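Local coordinates for formate-dependent phosphoribosylglycinamide formyltransferase (Mycobacterium tuberculosis H37Rv, PDB 6KHR), which is an enzyme of the ATP-grasp superfamily, at residues A[344-352]-A[402-410]; A[134-145]-A[276-284]. All blocks are in the same frame, centred on the assembly; numbering follows the deposited sequence.

Contact 1. Residues A[344-352]-A[402-410]; sequences SPGAARVIN and ARERAREVA
Arg349 reaches from strand 346-351 across helix 402-410 and lays one face of its guanidinium against Arg407, whose CB sits 3.2 Å above the plane, nearer the border of the group than its middle. The Arg349 chain is stretched out as far as NE (chi2 172°), and its methylene CD passes Ala410 CB at 3.7 Å before the polar end arrives. NE then donates to water 1, in the guanidinium plane at 2.6 Å, and this water in turn donates to the carbonyl O of Arg403; Glu256 and Glu258 are weak, long-range ion partners of NH1 and NH2. Arg407 runs alongside in the same direction, the two guanidinium planes 46° apart; its bends at chi2 and chi3 carry its own tip off toward the surface. The helix packs on one face of the large antiparallel sheet, its segment only 28° from the strand direction, with small residues permitting an axis separation of 6.8 Å. Ala347 CB settles on the backbone, 3.5 Å from Ala402 O, while Ala406 CB meets the same methyl at 4.0 Å. Farther along, Ile351 CD1 touches Ala410 CB at 4.2 Å. Arg403 directs its charged end to a salt bridge with Glu258 and a cation-pi contact with Trp260.

Contact 2. Residues A[134-145]-A[276-284]; sequences LRRLAADQLGLP and IAARIVKAL
Ile280 CD1 is the focus of the closely packed part, meeting Leu142 CD1 at 3.8 Å and Leu137 CD2 at 4.1 Å, with Ala138 CB also within contact range. In Ile280, chi1 (-169°) directs CG1 toward the partner segment, and the bend at chi2 turns the CD1 methyl to the leucines. Leu142 crosses Ile280 at about a right angle, and its CD1 also rests on Ala283 CB at 3.8 Å, so one methyl spans two positions about one turn apart on helix 276-284. Leu144 meets Ile280 from another direction, again roughly perpendicular, with CD2 4.1 Å from Ile280 CB. At the far end Pro145 CG, the outer carbon of its ring, meets Ile276 CD1 head on, at 3.6 Å.

The solvent side is built differently. Arg279 is exposed, and a bend at chi3 (92°) brings its guanidinium back toward the 142-144 turn. There NH1 lies 3.7 Å from Leu142 CB, which sits at the edge of the group and in its plane, and equally near Leu144 CD1; these are van der Waals contacts between a charged nitrogen and aliphatic carbons.

The helical segments are 10.8 Å apart at closest approach and inclined at 119°, a separation spanned by long side chains; the residues after the helix, Leu142 to Pro145, supply much of the touching surface. The contact belongs to the ATP-grasp part of the chain. Beneath the apolar cluster lies the large antiparallel sheet: Ala138 rests on Phe303 and Ile276 on Val301 of strand 300-307, Ile280 covers Val292 of strand 288-297, and Leu284 turns to helix 122-129.

Followed from the N terminus, the chain passes through the parallel sheet and its helices before it reaches helix 131-141, and contact 2 closes when helix 267-284 returns to it after 130 intervening residues. Contact 1 opens later, at strand 346-351, and closes a much shorter loop of 49 residues with helix 399-413. The two loops are therefore in series, neither nested nor crossed. The centres of contacts 1 and 2 are about 32 Å apart, on opposite sides of the chain's centre. The large antiparallel sheet relates them: contact 2 joins two helices beside its edge strand 300-307 and neighbour 288-297, whereas contact 1 fixes the C-terminal helix near its other end.

Contact 1. Residues A[344-352]-A[402-410]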
# COMPACT_ATOMS: atom_id res chain seq x y z
N SER A 344 -12.81 0.82 -6.64
CA SER A 344 -13.91 -0.12 -6.64
C SER A 344 -14.50 -0.16 -5.23
O SER A 344 -13.81 0.19 -4.26
CB SER A 344 -13.45 -1.52 -7.06
OG SER A 344 -14.01 -2.53 -6.25
N PRO A 345 -15.77 -0.54 -5.08
CA PRO A 345 -16.31 -0.75 -3.72
C PRO A 345 -15.45 -1.74 -2.94
O PRO A 345 -14.79 -2.62 -3.52
CB PRO A 345 -17.72 -1.29 -3.97
CG PRO A 345 -18.10 -0.81 -5.40
CD PRO A 345 -16.76 -0.79 -6.15
N GLY A 346 -15.44 -1.59 -1.61
CA GLY A 346 -14.64 -2.48 -0.79
C GLY A 346 -15.17 -2.55 0.63
O GLY A 346 -16.04 -1.79 1.02
N ALA A 347 -14.63 -3.49 1.39
CA ALA A 347 -14.93 -3.57 2.82
C ALA A 347 -13.71 -4.05 3.57
O ALA A 347 -12.80 -4.66 3.00
CB ALA A 347 -16.12 -4.50 3.13
N ALA A 348 -13.70 -3.79 4.86
CA ALA A 348 -12.58 -4.21 5.68
C ALA A 348 -13.09 -4.66 7.04
O ALA A 348 -14.16 -4.27 7.50
CB ALA A 348 -11.55 -3.09 5.84
N ARG A 349 -12.28 -5.48 7.68
CA ARG A 349 -12.57 -5.94 9.02
C ARG A 349 -11.28 -5.87 9.80
O ARG A 349 -10.31 -6.55 9.44
CB ARG A 349 -13.15 -7.35 9.00
CG ARG A 349 -14.66 -7.32 8.93
CD ARG A 349 -15.27 -8.67 8.71
NE ARG A 349 -16.68 -8.52 8.37
CZ ARG A 349 -17.67 -8.76 9.21
NH1 ARG A 349 -17.40 -9.18 10.44
NH2 ARG A 349 -18.93 -8.59 8.82
N VAL A 350 -11.23 -5.02 10.81
CA VAL A 350 -10.07 -4.91 11.67
C VAL A 350 -10.29 -5.83 12.87
O VAL A 350 -11.21 -5.60 13.66
CB VAL A 350 -9.80 -3.47 12.11
CG1 VAL A 350 -8.58 -3.41 13.02
CG2 VAL A 350 -9.59 -2.56 10.90
N ILE A 351 -9.46 -6.87 12.97
CA ILE A 351 -9.46 -7.82 14.07
C ILE A 351 -8.52 -7.33 15.16
O ILE A 351 -7.45 -6.79 14.87
CB ILE A 351 -9.04 -9.20 13.54
CG1 ILE A 351 -10.08 -9.73 12.54
CG2 ILE A 351 -8.83 -10.18 14.67
CD1 ILE A 351 -9.52 -9.99 11.14
N ASN A 352 -8.91 -7.52 16.43
CA ASN A 352 -8.06 -7.13 17.57
C ASN A 352 -7.89 -8.25 18.60
O ASN A 352 -7.86 -7.98 19.81
CB ASN A 352 -8.63 -5.90 18.26
CG ASN A 352 -8.81 -4.74 17.31
OD1 ASN A 352 -7.88 -3.97 17.07
ND2 ASN A 352 -10.01 -4.60 16.77
N ALA A 402 -18.72 -7.02 -1.40
CA ALA A 402 -17.44 -6.73 -0.77
C ALA A 402 -17.50 -6.97 0.74
O ALA A 402 -16.53 -7.47 1.33
CB ALA A 402 -17.03 -5.31 -1.12
N ARG A 403 -18.65 -6.70 1.37
CA ARG A 403 -18.76 -7.00 2.80
C ARG A 403 -18.85 -8.49 3.05
O ARG A 403 -18.26 -9.00 4.02
CB ARG A 403 -19.96 -6.27 3.40
CG ARG A 403 -19.77 -4.78 3.45
CD ARG A 403 -20.99 -4.08 3.94
NE ARG A 403 -21.27 -4.43 5.32
CZ ARG A 403 -22.31 -3.98 6.00
NH1 ARG A 403 -23.19 -3.16 5.43
NH2 ARG A 403 -22.50 -4.36 7.26
N GLU A 404 -19.57 -9.23 2.19
CA GLU A 404 -19.69 -10.67 2.40
C GLU A 404 -18.34 -11.37 2.23
O GLU A 404 -17.99 -12.26 3.01
CB GLU A 404 -20.73 -11.25 1.46
CG GLU A 404 -21.26 -12.62 1.88
CD GLU A 404 -20.66 -13.76 1.08
OE1 GLU A 404 -21.18 -14.90 1.19
OE2 GLU A 404 -19.67 -13.54 0.34
N ARG A 405 -17.55 -10.95 1.24
CA ARG A 405 -16.22 -11.52 1.06
C ARG A 405 -15.31 -11.21 2.23
O ARG A 405 -14.51 -12.06 2.65
CB ARG A 405 -15.59 -10.98 -0.22
CG ARG A 405 -16.33 -11.28 -1.44
CD ARG A 405 -15.84 -10.47 -2.61
NE ARG A 405 -16.19 -11.17 -3.83
CZ ARG A 405 -15.92 -10.76 -5.05
NH1 ARG A 405 -15.25 -9.64 -5.23
NH2 ARG A 405 -16.29 -11.50 -6.09
N ALA A 406 -15.38 -9.98 2.76
CA ALA A 406 -14.51 -9.60 3.86
C ALA A 406 -14.88 -10.37 5.12
O ALA A 406 -13.99 -10.79 5.87
CB ALA A 406 -14.56 -8.10 4.11
N ARG A 407 -16.17 -10.60 5.34
CA ARG A 407 -16.54 -11.40 6.49
C ARG A 407 -16.04 -12.84 6.31
O ARG A 407 -15.61 -13.47 7.28
CB ARG A 407 -18.05 -11.30 6.70
CG ARG A 407 -18.66 -12.28 7.66
CD ARG A 407 -19.96 -12.80 7.08
NE ARG A 407 -21.12 -12.04 7.54
CZ ARG A 407 -21.89 -12.41 8.55
NH1 ARG A 407 -21.64 -13.54 9.20
NH2 ARG A 407 -22.93 -11.65 8.91
N GLU A 408 -16.02 -13.34 5.07
CA GLU A 408 -15.46 -14.65 4.81
C GLU A 408 -13.96 -14.67 5.08
O GLU A 408 -13.47 -15.51 5.85
CB GLU A 408 -15.77 -15.09 3.38
CG GLU A 408 -16.94 -16.07 3.27
CD GLU A 408 -17.55 -16.17 1.87
OE1 GLU A 408 -17.25 -15.32 1.00
OE2 GLU A 408 -18.34 -17.11 1.63
N VAL A 409 -13.22 -13.71 4.52
CA VAL A 409 -11.78 -13.61 4.78
C VAL A 409 -11.50 -13.60 6.28
O VAL A 409 -10.64 -14.33 6.77
CB VAL A 409 -11.19 -12.36 4.10
CG1 VAL A 409 -9.74 -12.23 4.49
CG2 VAL A 409 -11.34 -12.45 2.59
N ALA A 410 -12.23 -12.75 7.01
CA ALA A 410 -12.02 -12.64 8.45
C ALA A 410 -12.38 -13.94 9.16
O ALA A 410 -11.67 -14.38 10.07
CB ALA A 410 -12.83 -11.48 9.03
O HOH W 1 -17.31 -7.28 6.20

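Contact 2. Residues A[134-145]-A[276-284]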
# COMPACT_ATOMS: atom_id res chain seq x y z
N LEU A 134 -13.55 20.40 21.95
CA LEU A 134 -13.86 20.13 20.56
C LEU A 134 -15.37 20.13 20.33
O LEU A 134 -15.85 20.67 19.32
CB LEU A 134 -13.23 18.80 20.12
CG LEU A 134 -13.50 18.51 18.64
CD1 LEU A 134 -12.62 19.39 17.80
CD2 LEU A 134 -13.28 17.04 18.30
N ARG A 135 -16.13 19.54 21.26
CA ARG A 135 -17.58 19.63 21.17
C ARG A 135 -18.03 21.08 21.17
O ARG A 135 -18.79 21.51 20.30
CB ARG A 135 -18.23 18.86 22.32
CG ARG A 135 -18.75 17.50 21.94
CD ARG A 135 -19.90 17.59 20.94
NE ARG A 135 -20.06 16.34 20.21
CZ ARG A 135 -20.94 15.39 20.53
NH1 ARG A 135 -21.75 15.57 21.57
NH2 ARG A 135 -21.03 14.28 19.80
N ARG A 136 -17.53 21.87 22.14
CA ARG A 136 -17.92 23.27 22.24
C ARG A 136 -17.45 24.06 21.02
O ARG A 136 -18.14 25.00 20.60
CB ARG A 136 -17.36 23.88 23.52
N LEU A 137 -16.32 23.68 20.43
CA LEU A 137 -15.92 24.30 19.17
C LEU A 137 -16.89 23.94 18.05
O LEU A 137 -17.27 24.79 17.22
CB LEU A 137 -14.50 23.86 18.80
CG LEU A 137 -14.10 24.24 17.37
CD1 LEU A 137 -14.00 25.76 17.26
CD2 LEU A 137 -12.80 23.57 16.91
N ALA A 138 -17.32 22.69 17.99
CA ALA A 138 -18.17 22.26 16.89
C ALA A 138 -19.56 22.85 17.00
O ALA A 138 -20.09 23.43 16.04
CB ALA A 138 -18.23 20.73 16.85
N ALA A 139 -20.17 22.72 18.17
CA ALA A 139 -21.56 23.11 18.37
C ALA A 139 -21.74 24.59 18.64
O ALA A 139 -22.76 25.16 18.25
CB ALA A 139 -22.17 22.29 19.51
N ASP A 140 -20.80 25.25 19.32
CA ASP A 140 -21.03 26.63 19.73
C ASP A 140 -20.40 27.64 18.76
O ASP A 140 -21.11 28.45 18.18
CB ASP A 140 -20.52 26.83 21.16
CG ASP A 140 -21.21 25.89 22.13
OD1 ASP A 140 -22.35 25.48 21.84
OD2 ASP A 140 -20.61 25.55 23.17
N GLN A 141 -19.09 27.57 18.56
CA GLN A 141 -18.43 28.53 17.68
C GLN A 141 -18.84 28.32 16.22
O GLN A 141 -19.36 29.23 15.57
CB GLN A 141 -16.91 28.45 17.85
CG GLN A 141 -16.48 28.65 19.30
CD GLN A 141 -15.01 28.36 19.52
OE1 GLN A 141 -14.18 28.59 18.64
NE2 GLN A 141 -14.69 27.83 20.70
N LEU A 142 -18.58 27.14 15.69
CA LEU A 142 -19.25 26.76 14.46
C LEU A 142 -20.69 26.38 14.81
O LEU A 142 -21.02 26.10 15.97
CB LEU A 142 -18.50 25.62 13.79
CG LEU A 142 -16.97 25.82 13.91
CD1 LEU A 142 -16.18 24.58 13.51
CD2 LEU A 142 -16.50 27.02 13.11
N GLY A 143 -21.56 26.39 13.82
CA GLY A 143 -22.93 26.10 14.18
C GLY A 143 -23.31 24.67 13.89
O GLY A 143 -24.42 24.39 13.43
N LEU A 144 -22.39 23.74 14.18
CA LEU A 144 -22.50 22.39 13.66
C LEU A 144 -23.58 21.62 14.42
O LEU A 144 -23.71 21.79 15.64
CB LEU A 144 -21.15 21.67 13.73
CG LEU A 144 -20.11 21.78 12.61
CD1 LEU A 144 -20.31 22.99 11.72
CD2 LEU A 144 -18.70 21.78 13.20
N PRO A 145 -24.34 20.77 13.74
CA PRO A 145 -25.41 20.02 14.40
C PRO A 145 -24.85 18.78 15.08
O PRO A 145 -24.11 18.00 14.48
CB PRO A 145 -26.35 19.64 13.25
CG PRO A 145 -25.40 19.45 12.08
CD PRO A 145 -24.24 20.42 12.30
N ILE A 276 -20.48 19.96 6.89
CA ILE A 276 -19.98 19.75 8.25
C ILE A 276 -18.50 19.38 8.25
O ILE A 276 -17.69 19.98 8.96
CB ILE A 276 -20.80 18.66 8.97
CG1 ILE A 276 -22.23 19.12 9.20
CG2 ILE A 276 -20.11 18.20 10.24
CD1 ILE A 276 -23.16 17.98 9.61
N ALA A 277 -18.14 18.34 7.48
CA ALA A 277 -16.74 17.94 7.36
C ALA A 277 -15.86 19.13 6.98
O ALA A 277 -14.84 19.39 7.64
CB ALA A 277 -16.60 16.82 6.33
N ALA A 278 -16.26 19.90 5.96
CA ALA A 278 -15.43 21.01 5.50
C ALA A 278 -15.27 22.08 6.56
O ALA A 278 -14.22 22.73 6.66
CB ALA A 278 -16.01 21.62 4.24
N ARG A 279 -16.31 22.31 7.37
CA ARG A 279 -16.24 23.45 8.28
C ARG A 279 -15.40 23.13 9.51
O ARG A 279 -14.56 23.95 9.91
CB ARG A 279 -17.65 23.93 8.64
CG ARG A 279 -18.40 24.45 7.41
CD ARG A 279 -19.77 25.04 7.71
NE ARG A 279 -19.65 26.47 7.94
CZ ARG A 279 -19.47 27.01 9.13
NH1 ARG A 279 -19.40 26.22 10.20
NH2 ARG A 279 -19.36 28.32 9.28
N ILE A 280 -15.55 21.96 10.12
CA ILE A 280 -14.67 21.63 11.24
C ILE A 280 -13.22 21.58 10.79
O ILE A 280 -12.31 21.97 11.54
CB ILE A 280 -15.09 20.32 11.93
CG1 ILE A 280 -14.34 20.16 13.25
CG2 ILE A 280 -14.78 19.12 11.08
CD1 ILE A 280 -14.76 21.16 14.27
N VAL A 281 -12.96 21.15 9.55
CA VAL A 281 -11.57 20.99 9.13
C VAL A 281 -10.93 22.34 8.89
O VAL A 281 -9.77 22.57 9.27
CB VAL A 281 -11.45 20.07 7.90
CG1 VAL A 281 -10.08 20.26 7.22
CG2 VAL A 281 -11.60 18.60 8.32
N LYS A 282 -11.67 23.28 8.29
CA LYS A 282 -11.11 24.62 8.07
C LYS A 282 -10.87 25.36 9.38
O LYS A 282 -9.93 26.14 9.47
CB LYS A 282 -11.99 25.45 7.14
CG LYS A 282 -11.73 25.23 5.65
CD LYS A 282 -12.52 26.22 4.80
CE LYS A 282 -12.12 26.14 3.32
NZ LYS A 282 -13.09 26.85 2.44
N ALA A 283 -11.68 25.09 10.41
CA ALA A 283 -11.42 25.70 11.71
C ALA A 283 -10.11 25.19 12.30
O ALA A 283 -9.38 25.95 12.93
CB ALA A 283 -12.59 25.43 12.66
N LEU A 284 -9.80 23.91 12.09
CA LEU A 284 -8.51 23.41 12.57
C LEU A 284 -7.36 24.00 11.77
O LEU A 284 -6.34 24.40 12.34
CB LEU A 284 -8.49 21.88 12.54
CG LEU A 284 -9.50 21.23 13.49
CD1 LEU A 284 -9.67 19.75 13.17
CD2 LEU A 284 -9.12 21.45 14.95